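Local structure of ZmpA Glycopeptidase (Clostridium perfringens, 6XSX) at residues D177-F182 with N197-N202; A192-N197 with A265-A270. The protein is the M60 peptidase catalytic module of a larger multidomain protein, a metalloprotease that probably cleaves glycosylated proteins. One frame throughout, in Å; residues are numbered along the deposited sequence.

Contact 1: D177-F182 with N197-N202; sequences DVFDVF and NWYKNN
The rings of Phe179 and Tyr199 meet obliquely on the phenylalanine side and edge-on at the tyrosine: Phe179 CE2 lies near the plane of the Tyr199 ring, 3.8 Å from both Tyr199 CE2 and Tyr199 OH. The two side chains cross at about a right angle, and a single ring atom of Phe179 meets the hydroxyl-bearing end of the phenol, so no stack forms. Phe179 is carried there by its first torsion, which sets CG anti to the backbone N (chi1 174°) and sends the ring from the strand toward the helix. Within the helix segment itself, and without touching the strand, the indole of Trp198 has Asn202 ND2 over one face, held by a hydrogen bond from Asn202 ND2 to Trp198 O at 3.0 Å.

Val181 and Tyr199 point at each other from opposite directions, methyl CG2 of Val181 lying 3.7 Å from Tyr199 OH. The phenol oxygen thus ends among apolar groups, and its hydrogen bond with Thr209 OG1 satisfies it in this buried place.

Only 83 Å² is buried between the two segments, and the closest CA atoms, those of Phe179 and Asn197, are 11.8 Å apart; the Phe179 and Tyr199 rings span most of the gap. Strands 179-182 and 186-190 form a beta hairpin that leads straight into helix 192-202, which packs back through Tyr199 on a face of the mixed sheet of the M60 module. Strand 179-182 runs between strands 143-149 and 186-190 in that sheet. Helix 155-171 adds Val158 and Leu162 against Phe179 and Met159 against Tyr199, while helix 206-224 contributes Pro206 to both rings and Ala210 to Val181.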
loop_
_atom_site.group_PDB
_atom_site.type_symbol
_atom_site.label_atom_id
_atom_site.label_comp_id
_atom_site.label_asym_id
_atom_site.label_seq_id
_atom_site.Cartn_x
_atom_site.Cartn_y
_atom_site.Cartn_z
ATOM N N ASP A 177 -27.233 -6.487 3.734
ATOM C CA ASP A 177 -26.896 -5.183 4.287
ATOM C C ASP A 177 -25.641 -4.689 3.563
ATOM O O ASP A 177 -24.530 -5.078 3.923
ATOM C CB ASP A 177 -26.694 -5.265 5.810
ATOM C CG ASP A 177 -26.573 -3.916 6.518
ATOM O OD1 ASP A 177 -26.529 -2.873 5.822
ATOM O OD2 ASP A 177 -26.512 -3.911 7.770
ATOM N N VAL A 178 -25.820 -3.848 2.538
ATOM C CA VAL A 178 -24.717 -3.535 1.639
ATOM C C VAL A 178 -24.856 -2.122 1.078
ATOM O O VAL A 178 -25.955 -1.724 0.695
ATOM C CB VAL A 178 -24.593 -4.553 0.484
ATOM C CG1 VAL A 178 -25.867 -4.648 -0.350
ATOM C CG2 VAL A 178 -23.416 -4.236 -0.424
ATOM N N PHE A 179 -23.709 -1.420 0.981
ATOM C CA PHE A 179 -23.566 -0.190 0.211
ATOM C C PHE A 179 -22.222 -0.196 -0.513
ATOM O O PHE A 179 -21.190 -0.484 0.102
ATOM C CB PHE A 179 -23.675 1.035 1.126
ATOM C CG PHE A 179 -23.396 2.345 0.441
ATOM C CD1 PHE A 179 -24.337 2.923 -0.403
ATOM C CD2 PHE A 179 -22.191 3.002 0.631
ATOM C CE1 PHE A 179 -24.072 4.127 -1.043
ATOM C CE2 PHE A 179 -21.921 4.200 -0.014
ATOM C CZ PHE A 179 -22.867 4.768 -0.841
ATOM N N ASP A 180 -22.241 0.128 -1.817
ATOM C CA ASP A 180 -21.020 0.126 -2.618
ATOM C C ASP A 180 -20.708 1.531 -3.116
ATOM O O ASP A 180 -21.610 2.231 -3.566
ATOM C CB ASP A 180 -21.111 -0.810 -3.829
ATOM C CG ASP A 180 -20.917 -2.288 -3.519
ATOM O OD1 ASP A 180 -20.357 -2.598 -2.454
ATOM O OD2 ASP A 180 -21.317 -3.126 -4.353
ATOM N N VAL A 181 -19.418 1.900 -3.085
ATOM C CA VAL A 181 -18.927 3.072 -3.798
ATOM C C VAL A 181 -18.003 2.613 -4.924
ATOM O O VAL A 181 -16.958 2.009 -4.657
ATOM C CB VAL A 181 -18.162 4.045 -2.879
ATOM C CG1 VAL A 181 -17.779 5.324 -3.620
ATOM C CG2 VAL A 181 -18.931 4.360 -1.602
ATOM N N PHE A 182 -18.396 2.931 -6.165
ATOM C CA PHE A 182 -17.564 2.731 -7.342
ATOM C C PHE A 182 -16.917 4.051 -7.737
ATOM O O PHE A 182 -17.613 5.026 -8.025
ATOM C CB PHE A 182 -18.396 2.235 -8.527
ATOM C CG PHE A 182 -19.132 0.950 -8.254
ATOM C CD1 PHE A 182 -18.613 -0.262 -8.675
ATOM C CD2 PHE A 182 -20.334 0.952 -7.559
ATOM C CE1 PHE A 182 -19.287 -1.448 -8.410
ATOM C CE2 PHE A 182 -21.010 -0.233 -7.302
ATOM C CZ PHE A 182 -20.483 -1.431 -7.727
ATOM N N ASN A 197 -25.015 5.730 8.759
ATOM C CA ASN A 197 -24.651 6.287 10.051
ATOM C C ASN A 197 -23.365 7.105 9.939
ATOM O O ASN A 197 -23.278 8.199 10.494
ATOM C CB ASN A 197 -24.481 5.197 11.114
ATOM C CG ASN A 197 -25.776 4.783 11.787
ATOM O OD1 ASN A 197 -26.822 5.406 11.590
ATOM N ND2 ASN A 197 -25.719 3.718 12.577
ATOM N N TRP A 198 -22.372 6.574 9.218
ATOM C CA TRP A 198 -21.046 7.173 9.166
ATOM C C TRP A 198 -21.059 8.494 8.394
ATOM O O TRP A 198 -20.500 9.485 8.859
ATOM C CB TRP A 198 -20.015 6.181 8.605
ATOM C CG TRP A 198 -18.602 6.674 8.690
ATOM C CD1 TRP A 198 -17.736 6.462 9.720
ATOM C CD2 TRP A 198 -17.896 7.481 7.726
ATOM N NE1 TRP A 198 -16.535 7.055 9.455
ATOM C CE2 TRP A 198 -16.596 7.686 8.238
ATOM C CE3 TRP A 198 -18.214 8.024 6.474
ATOM C CZ2 TRP A 198 -15.626 8.422 7.553
ATOM C CZ3 TRP A 198 -17.250 8.727 5.784
ATOM C CH2 TRP A 198 -15.976 8.935 6.322
ATOM N N TYR A 199 -21.709 8.512 7.227
ATOM C CA TYR A 199 -21.824 9.723 6.431
ATOM C C TYR A 199 -22.539 10.812 7.234
ATOM O O TYR A 199 -22.070 11.950 7.279
ATOM C CB TYR A 199 -22.482 9.443 5.072
ATOM C CG TYR A 199 -21.619 8.699 4.076
ATOM C CD1 TYR A 199 -20.397 9.209 3.650
ATOM C CD2 TYR A 199 -22.027 7.485 3.547
ATOM C CE1 TYR A 199 -19.598 8.529 2.739
ATOM C CE2 TYR A 199 -21.242 6.791 2.634
ATOM C CZ TYR A 199 -20.024 7.311 2.230
ATOM O OH TYR A 199 -19.253 6.626 1.334
ATOM N N LYS A 200 -23.657 10.452 7.885
ATOM C CA LYS A 200 -24.458 11.421 8.619
ATOM C C LYS A 200 -23.685 11.961 9.820
ATOM O O LYS A 200 -23.584 13.177 9.964
ATOM C CB LYS A 200 -25.843 10.862 8.965
ATOM C CG LYS A 200 -26.775 10.693 7.772
ATOM C CD LYS A 200 -28.240 10.572 8.136
ATOM C CE LYS A 200 -28.502 9.497 9.168
ATOM N NZ LYS A 200 -29.919 9.069 9.146
ATOM N N ASN A 201 -23.120 11.065 10.650
ATOM C CA ASN A 201 -22.444 11.465 11.879
ATOM C C ASN A 201 -21.175 12.269 11.597
ATOM O O ASN A 201 -20.705 12.995 12.473
ATOM C CB ASN A 201 -22.090 10.283 12.785
ATOM C CG ASN A 201 -23.299 9.512 13.273
ATOM O OD1 ASN A 201 -24.423 10.013 13.249
ATOM N ND2 ASN A 201 -23.080 8.281 13.704
ATOM N N ASN A 202 -20.615 12.126 10.387
ATOM C CA ASN A 202 -19.316 12.695 10.073
ATOM C C ASN A 202 -19.454 13.852 9.087
ATOM O O ASN A 202 -18.453 14.474 8.733
ATOM C CB ASN A 202 -18.338 11.635 9.558
ATOM C CG ASN A 202 -17.794 10.758 10.666
ATOM O OD1 ASN A 202 -17.027 11.227 11.497
ATOM N ND2 ASN A 202 -18.183 9.492 10.691
#

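Contact 2: A192-N197 with A265-A270; sequences ATYALN and AEQGGA
Gln267 lies against one face of the Tyr194 ring, and its CB makes the central contact, a CH-pi interaction 3.5 Å from the ring centroid and 13° off the ring normal. Farther along the glutamine, the amide is stacked on the inner part of the same ring, its plane turned 30° from that of the phenol. Gln267 NE2 approaches Tyr194 CD2 at 3.6 Å, while Gln267 OE1 comes to 3.4 Å from Tyr194 CB. The first torsion of Tyr194 is near trans (-173°), which carries the ring away from its own backbone N and across to the first turn of helix 267-272.

At the far end of the ring, Tyr194 OH sits 2.9 Å from Gly268 N and 3.2 Å from Gly268 CA, a close approach to backbone that carries no side chain. A water in the plane of the ring, at its edge, links the hydroxyl to the loop: it is 2.8 Å from Tyr194 OH and donates to Ala265 O at 2.7 Å.

The second shell fixes the amide from both ends, since Gln267 OE1 accepts from Thr191 OG1 and Gln267 NE2 donates to Lys264 O. Thr191 is placed as the N-cap of helix 192-202, its OG1 accepting from Tyr194 N, and the same hydroxyl thereby ties the glutamine to that helix. Leu271 touches Tyr194 from the following turn. Glu266 occupies the N-cap position of helix 267-272. This is a helix-helix packing contact of the M60 peptidase module, in which the first turn of helix 267-272 meets helix 192-202 through a CH-pi contact and an amide-on-ring stack.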
loop_
_atom_site.group_PDB
_atom_site.type_symbol
_atom_site.label_atom_id
_atom_site.label_comp_id
_atom_site.label_asym_id
_atom_site.label_seq_id
_atom_site.Cartn_x
_atom_site.Cartn_y
_atom_site.Cartn_z
ATOM N N ALA A 192 -24.871 -1.131 4.456
ATOM C CA ALA A 192 -25.709 0.046 4.263
ATOM C C ALA A 192 -25.948 0.763 5.596
ATOM O O ALA A 192 -25.938 1.992 5.651
ATOM C CB ALA A 192 -27.009 -0.340 3.601
ATOM N N THR A 193 -26.166 -0.021 6.657
ATOM C CA THR A 193 -26.502 0.506 7.970
ATOM C C THR A 193 -25.336 1.327 8.520
ATOM O O THR A 193 -25.540 2.419 9.060
ATOM C CB THR A 193 -26.957 -0.602 8.930
ATOM O OG1 THR A 193 -25.904 -1.560 8.969
ATOM C CG2 THR A 193 -28.234 -1.288 8.490
ATOM N N TYR A 194 -24.115 0.804 8.356
ATOM C CA TYR A 194 -22.929 1.517 8.803
ATOM C C TYR A 194 -22.686 2.748 7.929
ATOM O O TYR A 194 -22.435 3.837 8.446
ATOM C CB TYR A 194 -21.713 0.586 8.843
ATOM C CG TYR A 194 -20.497 1.229 9.457
ATOM C CD1 TYR A 194 -19.796 2.218 8.781
ATOM C CD2 TYR A 194 -20.059 0.864 10.719
ATOM C CE1 TYR A 194 -18.689 2.826 9.342
ATOM C CE2 TYR A 194 -18.945 1.459 11.291
ATOM C CZ TYR A 194 -18.259 2.442 10.598
ATOM O OH TYR A 194 -17.164 3.045 11.154
ATOM N N ALA A 195 -22.756 2.570 6.604
ATOM C CA ALA A 195 -22.502 3.661 5.675
ATOM C C ALA A 195 -23.399 4.857 5.990
ATOM O O ALA A 195 -22.930 5.991 6.011
ATOM C CB ALA A 195 -22.688 3.197 4.251
ATOM N N LEU A 196 -24.695 4.601 6.225
ATOM C CA LEU A 196 -25.643 5.693 6.402
ATOM C C LEU A 196 -25.321 6.469 7.683
ATOM O O LEU A 196 -25.322 7.698 7.672
ATOM C CB LEU A 196 -27.081 5.159 6.378
ATOM C CG LEU A 196 -28.163 6.184 6.727
ATOM C CD1 LEU A 196 -28.172 7.356 5.744
ATOM C CD2 LEU A 196 -29.533 5.528 6.779
ATOM N N ASN A 197 -25.015 5.730 8.759
ATOM C CA ASN A 197 -24.651 6.287 10.051
ATOM C C ASN A 197 -23.365 7.105 9.939
ATOM O O ASN A 197 -23.278 8.199 10.494
ATOM C CB ASN A 197 -24.481 5.197 11.114
ATOM C CG ASN A 197 -25.776 4.783 11.787
ATOM O OD1 ASN A 197 -26.822 5.406 11.590
ATOM N ND2 ASN A 197 -25.719 3.718 12.577
ATOM N N ALA A 265 -15.245 -3.151 12.309
ATOM C CA ALA A 265 -14.978 -1.904 13.008
ATOM C C ALA A 265 -14.243 -0.926 12.095
ATOM O O ALA A 265 -14.140 0.253 12.418
ATOM C CB ALA A 265 -14.204 -2.158 14.285
ATOM N N GLU A 266 -13.727 -1.418 10.966
ATOM C CA GLU A 266 -12.881 -0.611 10.104
ATOM C C GLU A 266 -13.662 -0.078 8.897
ATOM O O GLU A 266 -13.067 0.482 7.975
ATOM C CB GLU A 266 -11.634 -1.411 9.691
ATOM C CG GLU A 266 -10.514 -1.378 10.725
ATOM C CD GLU A 266 -10.832 -2.188 11.971
ATOM O OE1 GLU A 266 -11.168 -3.377 11.837
ATOM O OE2 GLU A 266 -10.789 -1.617 13.071
ATOM N N GLN A 267 -14.993 -0.216 8.915
ATOM C CA GLN A 267 -15.826 0.258 7.814
ATOM C C GLN A 267 -15.645 1.762 7.625
ATOM O O GLN A 267 -15.582 2.229 6.491
ATOM C CB GLN A 267 -17.302 -0.118 7.991
ATOM C CG GLN A 267 -17.583 -1.604 7.786
ATOM C CD GLN A 267 -19.021 -1.938 8.110
ATOM O OE1 GLN A 267 -19.908 -1.851 7.253
ATOM N NE2 GLN A 267 -19.260 -2.324 9.356
ATOM N N GLY A 268 -15.556 2.503 8.743
ATOM C CA GLY A 268 -15.320 3.941 8.697
ATOM C C GLY A 268 -13.970 4.308 8.082
ATOM O O GLY A 268 -13.878 5.270 7.316
ATOM N N GLY A 269 -12.927 3.536 8.420
ATOM C CA GLY A 269 -11.629 3.676 7.770
ATOM C C GLY A 269 -11.744 3.542 6.249
ATOM O O GLY A 269 -11.132 4.305 5.496
ATOM N N ALA A 270 -12.554 2.567 5.813
ATOM C CA ALA A 270 -12.756 2.278 4.403
ATOM C C ALA A 270 -13.443 3.460 3.712
ATOM O O ALA A 270 -12.998 3.897 2.649
ATOM C CB ALA A 270 -13.548 0.997 4.237
HETATM O O HOH W 1 -16.171 1.769 13.379
#

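Both contacts are built on helix 192-202 and share Asn197; their centres are about 5 Å apart. Contact 1 joins the later turns of this helix to strand 179-182, and contact 2 joins its first turns to the start of helix 267-272. They touch directly: Asp177 OD2 is 2.7 Å from Thr193 OG1, a probable hydrogen bond, and Trp198 NE1 packs 3.4 Å from Gly268 CA. The helix is thus attached to a sheet strand and to a second helix. Farther along the chain, helix 277-286 carries an HExxH pattern, His281, Glu282 and His285, consistent with the zinc site of a metalloprotease, although no metal is bound to them here.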